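PDB 4QNI: DUF4973 domain-containing protein from Bacteroides thetaiotaomicron, which is of unknown function but probably serves as an auxiliary nutrient-binding protein with two domains. Local coordinates for residues Y219-Y233 with N291-G303. Sequence-based numbering, arbitrary orientation.
Sequences YAGIVDEDYTDRRKY and NVDYYFNYIPVEG. With EDO (1,2-ethanediol), chain E.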
# COMPACT_ATOMS: atom_id res chain seq x y z
N TYR A 219 -8.59 23.45 23.22
CA TYR A 219 -9.02 24.61 22.46
C TYR A 219 -10.57 24.70 22.61
O TYR A 219 -11.22 23.68 22.87
CB TYR A 219 -8.59 24.54 20.99
CG TYR A 219 -7.09 24.65 20.84
CD1 TYR A 219 -6.43 25.84 21.13
CD2 TYR A 219 -6.33 23.54 20.48
CE1 TYR A 219 -5.04 25.91 21.09
CE2 TYR A 219 -4.94 23.62 20.39
CZ TYR A 219 -4.30 24.81 20.70
OH TYR A 219 -2.94 24.90 20.60
N ALA A 220 -11.13 25.91 22.52
CA ALA A 220 -12.57 26.14 22.65
C ALA A 220 -13.34 25.44 21.53
O ALA A 220 -12.98 25.55 20.36
CB ALA A 220 -12.86 27.64 22.65
N GLY A 221 -14.35 24.68 21.92
CA GLY A 221 -15.20 23.92 21.02
C GLY A 221 -14.54 23.19 19.86
O GLY A 221 -13.79 22.22 20.05
N ILE A 222 -14.84 23.64 18.63
CA ILE A 222 -14.39 23.04 17.37
C ILE A 222 -12.98 23.47 16.98
O ILE A 222 -12.42 22.88 16.05
CB ILE A 222 -15.39 23.31 16.23
CG1 ILE A 222 -15.61 24.82 16.04
CG2 ILE A 222 -16.69 22.57 16.51
CD1 ILE A 222 -16.20 25.13 14.83
N VAL A 223 -12.42 24.48 17.67
CA VAL A 223 -11.05 24.93 17.40
C VAL A 223 -10.10 23.78 17.76
O VAL A 223 -10.36 23.04 18.71
CB VAL A 223 -10.70 26.23 18.19
CG1 VAL A 223 -9.27 26.70 17.90
CG2 VAL A 223 -11.70 27.34 17.90
N ASP A 224 -9.06 23.60 16.96
CA ASP A 224 -8.05 22.58 17.21
C ASP A 224 -6.69 23.11 16.76
O ASP A 224 -6.58 24.28 16.38
CB ASP A 224 -8.41 21.21 16.55
CG ASP A 224 -8.46 21.17 15.02
OD1 ASP A 224 -7.71 21.95 14.37
OD2 ASP A 224 -9.21 20.33 14.47
N GLU A 225 -5.67 22.25 16.86
CA GLU A 225 -4.26 22.47 16.53
C GLU A 225 -4.00 23.00 15.12
O GLU A 225 -2.93 23.57 14.88
CB GLU A 225 -3.54 21.14 16.64
CG GLU A 225 -2.29 21.19 17.45
CD GLU A 225 -1.74 19.80 17.67
OE1 GLU A 225 -1.30 19.17 16.68
OE2 GLU A 225 -1.71 19.34 18.83
N ASP A 226 -4.91 22.74 14.16
CA ASP A 226 -4.67 23.17 12.79
C ASP A 226 -5.32 24.54 12.48
O ASP A 226 -5.24 25.00 11.35
CB ASP A 226 -5.03 22.06 11.78
CG ASP A 226 -4.08 20.86 11.82
OD1 ASP A 226 -2.91 21.03 12.26
OD2 ASP A 226 -4.50 19.77 11.41
N TYR A 227 -5.82 25.24 13.51
CA TYR A 227 -6.34 26.61 13.42
C TYR A 227 -5.17 27.56 13.60
O TYR A 227 -4.45 27.48 14.60
CB TYR A 227 -7.42 26.89 14.50
CG TYR A 227 -8.80 26.37 14.16
CD1 TYR A 227 -9.01 25.02 13.88
CD2 TYR A 227 -9.90 27.22 14.12
CE1 TYR A 227 -10.27 24.54 13.54
CE2 TYR A 227 -11.18 26.75 13.82
CZ TYR A 227 -11.36 25.41 13.52
OH TYR A 227 -12.60 24.91 13.21
N THR A 228 -4.97 28.50 12.65
CA THR A 228 -3.87 29.46 12.75
C THR A 228 -4.11 30.42 13.93
O THR A 228 -3.15 30.95 14.47
CB THR A 228 -3.67 30.23 11.43
OG1 THR A 228 -4.81 31.05 11.18
CG2 THR A 228 -3.40 29.32 10.23
N ASP A 229 -5.38 30.62 14.33
CA ASP A 229 -5.79 31.51 15.45
C ASP A 229 -6.03 30.76 16.81
O ASP A 229 -6.53 31.40 17.74
CB ASP A 229 -7.05 32.34 15.07
CG ASP A 229 -8.24 31.57 14.50
OD1 ASP A 229 -8.09 30.36 14.22
OD2 ASP A 229 -9.33 32.20 14.31
N ARG A 230 -5.63 29.46 16.92
CA ARG A 230 -5.67 28.58 18.12
C ARG A 230 -5.59 29.31 19.46
O ARG A 230 -6.42 29.11 20.35
CB ARG A 230 -4.41 27.66 18.16
CG ARG A 230 -4.33 26.53 17.22
CD ARG A 230 -3.23 25.54 17.54
NE ARG A 230 -1.88 26.08 17.68
CZ ARG A 230 -1.05 26.33 16.67
NH1 ARG A 230 -1.47 26.21 15.42
NH2 ARG A 230 0.17 26.77 16.90
N ARG A 231 -4.46 30.06 19.61
CA ARG A 231 -3.98 30.72 20.83
C ARG A 231 -5.01 31.67 21.45
O ARG A 231 -4.98 31.91 22.66
CB ARG A 231 -2.64 31.43 20.55
CG ARG A 231 -1.51 30.47 20.11
CD ARG A 231 -0.33 31.22 19.51
NE ARG A 231 0.79 30.37 19.09
CZ ARG A 231 0.92 29.81 17.89
NH1 ARG A 231 -0.05 29.91 16.99
NH2 ARG A 231 2.01 29.09 17.59
N LYS A 232 -5.94 32.18 20.63
CA LYS A 232 -7.03 33.05 21.09
C LYS A 232 -8.13 32.22 21.79
O LYS A 232 -8.99 32.81 22.46
CB LYS A 232 -7.63 33.80 19.87
CG LYS A 232 -7.25 35.28 19.74
CD LYS A 232 -7.99 35.99 18.57
CE LYS A 232 -9.37 36.54 18.92
NZ LYS A 232 -9.88 37.51 17.91
N TYR A 233 -8.12 30.88 21.64
CA TYR A 233 -9.20 30.02 22.14
C TYR A 233 -8.78 28.89 23.13
O TYR A 233 -9.32 27.78 23.05
CB TYR A 233 -9.92 29.41 20.92
CG TYR A 233 -10.42 30.48 19.97
CD1 TYR A 233 -11.58 31.20 20.26
CD2 TYR A 233 -9.71 30.81 18.82
CE1 TYR A 233 -12.03 32.21 19.41
CE2 TYR A 233 -10.16 31.82 17.96
CZ TYR A 233 -11.31 32.52 18.27
OH TYR A 233 -11.75 33.52 17.44
N ASN A 291 -20.60 17.65 33.05
CA ASN A 291 -21.24 18.96 33.08
C ASN A 291 -20.34 20.10 32.59
O ASN A 291 -20.32 21.19 33.18
CB ASN A 291 -21.79 19.27 34.49
CG ASN A 291 -22.89 18.32 34.85
OD1 ASN A 291 -23.83 18.13 34.08
ND2 ASN A 291 -22.75 17.64 35.97
N VAL A 292 -19.67 19.86 31.47
CA VAL A 292 -18.90 20.88 30.79
C VAL A 292 -19.98 21.73 30.12
O VAL A 292 -20.79 21.20 29.39
CB VAL A 292 -17.87 20.29 29.81
CG1 VAL A 292 -17.15 21.39 29.05
CG2 VAL A 292 -16.87 19.39 30.53
N ASP A 293 -20.06 23.00 30.46
CA ASP A 293 -21.09 23.86 29.92
C ASP A 293 -20.56 25.29 29.81
O ASP A 293 -20.45 25.99 30.82
CB ASP A 293 -22.37 23.78 30.81
CG ASP A 293 -23.62 24.35 30.17
OD1 ASP A 293 -23.50 25.15 29.22
OD2 ASP A 293 -24.71 24.08 30.68
N TYR A 294 -20.22 25.71 28.60
CA TYR A 294 -19.74 27.07 28.38
C TYR A 294 -20.09 27.59 26.98
O TYR A 294 -20.47 26.83 26.06
CB TYR A 294 -18.22 27.21 28.66
CG TYR A 294 -17.32 26.48 27.69
CD1 TYR A 294 -16.91 27.08 26.50
CD2 TYR A 294 -16.80 25.23 28.00
CE1 TYR A 294 -16.06 26.42 25.60
CE2 TYR A 294 -15.97 24.55 27.10
CZ TYR A 294 -15.58 25.16 25.92
OH TYR A 294 -14.74 24.51 25.05
N TYR A 295 -19.96 28.90 26.85
CA TYR A 295 -20.20 29.68 25.65
C TYR A 295 -18.96 30.49 25.25
O TYR A 295 -18.28 31.02 26.14
CB TYR A 295 -21.34 30.66 25.89
CG TYR A 295 -22.68 30.04 26.15
CD1 TYR A 295 -23.08 29.70 27.45
CD2 TYR A 295 -23.63 29.93 25.14
CE1 TYR A 295 -24.35 29.19 27.71
CE2 TYR A 295 -24.91 29.45 25.39
CZ TYR A 295 -25.26 29.07 26.67
OH TYR A 295 -26.52 28.59 26.93
N PHE A 296 -18.72 30.68 23.95
CA PHE A 296 -17.64 31.54 23.47
C PHE A 296 -17.93 32.00 22.05
O PHE A 296 -18.71 31.36 21.35
CB PHE A 296 -16.26 30.83 23.54
CG PHE A 296 -15.99 29.86 22.41
CD1 PHE A 296 -16.51 28.58 22.43
CD2 PHE A 296 -15.20 30.24 21.32
CE1 PHE A 296 -16.26 27.69 21.39
CE2 PHE A 296 -14.96 29.35 20.27
CZ PHE A 296 -15.48 28.08 20.32
N ASN A 297 -17.25 33.07 21.62
CA ASN A 297 -17.37 33.61 20.27
C ASN A 297 -16.19 33.23 19.41
O ASN A 297 -15.04 33.52 19.77
CB ASN A 297 -17.49 35.15 20.30
CG ASN A 297 -18.69 35.70 21.02
OD1 ASN A 297 -19.80 35.17 20.94
ND2 ASN A 297 -18.51 36.83 21.70
N TYR A 298 -16.44 32.55 18.30
CA TYR A 298 -15.39 32.27 17.34
C TYR A 298 -15.47 33.39 16.29
O TYR A 298 -16.57 33.75 15.86
CB TYR A 298 -15.50 30.87 16.71
CG TYR A 298 -14.41 30.63 15.69
CD1 TYR A 298 -13.08 30.58 16.07
CD2 TYR A 298 -14.71 30.57 14.33
CE1 TYR A 298 -12.06 30.47 15.13
CE2 TYR A 298 -13.69 30.42 13.38
CZ TYR A 298 -12.37 30.38 13.78
OH TYR A 298 -11.37 30.25 12.85
N ILE A 299 -14.30 33.99 15.94
CA ILE A 299 -14.21 35.10 15.00
C ILE A 299 -13.35 34.64 13.80
O ILE A 299 -12.12 34.67 13.88
CB ILE A 299 -13.70 36.42 15.68
CG1 ILE A 299 -14.53 36.79 16.95
CG2 ILE A 299 -13.69 37.60 14.72
CD1 ILE A 299 -13.85 36.43 18.28
N PRO A 300 -13.98 34.13 12.71
CA PRO A 300 -13.20 33.68 11.54
C PRO A 300 -12.50 34.87 10.87
O PRO A 300 -11.29 34.85 10.64
CB PRO A 300 -14.25 33.05 10.62
CG PRO A 300 -15.52 33.00 11.40
CD PRO A 300 -15.44 34.01 12.47
N VAL A 301 -13.28 35.94 10.60
CA VAL A 301 -12.80 37.20 10.05
C VAL A 301 -13.43 38.30 10.90
O VAL A 301 -14.48 38.06 11.50
CB VAL A 301 -13.08 37.36 8.52
CG1 VAL A 301 -12.28 36.35 7.71
CG2 VAL A 301 -14.57 37.27 8.19
N GLU A 302 -12.79 39.48 10.97
CA GLU A 302 -13.31 40.60 11.76
C GLU A 302 -14.74 40.96 11.30
O GLU A 302 -15.05 40.93 10.11
CB GLU A 302 -12.37 41.81 11.66
N GLY A 303 -15.61 41.20 12.27
CA GLY A 303 -17.01 41.52 12.00
C GLY A 303 -17.93 40.31 11.95
O GLY A 303 -19.15 40.48 11.98
C1 EDO E . -13.55 20.95 25.40
O1 EDO E . -13.79 22.27 25.84
C2 EDO E . -14.73 20.43 24.61
O2 EDO E . -14.81 21.10 23.36
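The phenol oxygen of Y294 is gripped twice: G221 N donates to Y294 OH at 3.2 Å, nearly straight (174°), and O1 of an ethanediol, probably from the crystallisation liquor, hydrogen-bonds to it. The loop between strands 215-219 and 234-240 meets the end of strand 282-298 and the residue after it, in the C-terminal domain, a worked example of tyrosine hydroxyls accepting backbone N-H groups beside an aromatic cluster (Y227, Y233, F296, Y298). The type II' turn A220-V223 also lays A220 CB over the centre of the F296 ring, a CH-pi contact 3.4 Å from the centroid. The second tie runs the other way, I299 N donating to Y233 OH at 3.0 Å. With CG anti to the backbone N (chi1 178°), Y298 swings its ring to the loop, CD1 lying 3.4 Å from Y233 CZ over one face of that ring. Y227 forms an offset edge-to-face pair with Y298, its own edge toward that face, and meets Y281 of the second subunit edge-to-face. A leucine in place of Y233 would probably leave the I299 amide without its acceptor and open a gap beside Y298. Apolar ring packing thus closes the joint, while two phenol oxygens, one from each segment, accept N-H groups across it.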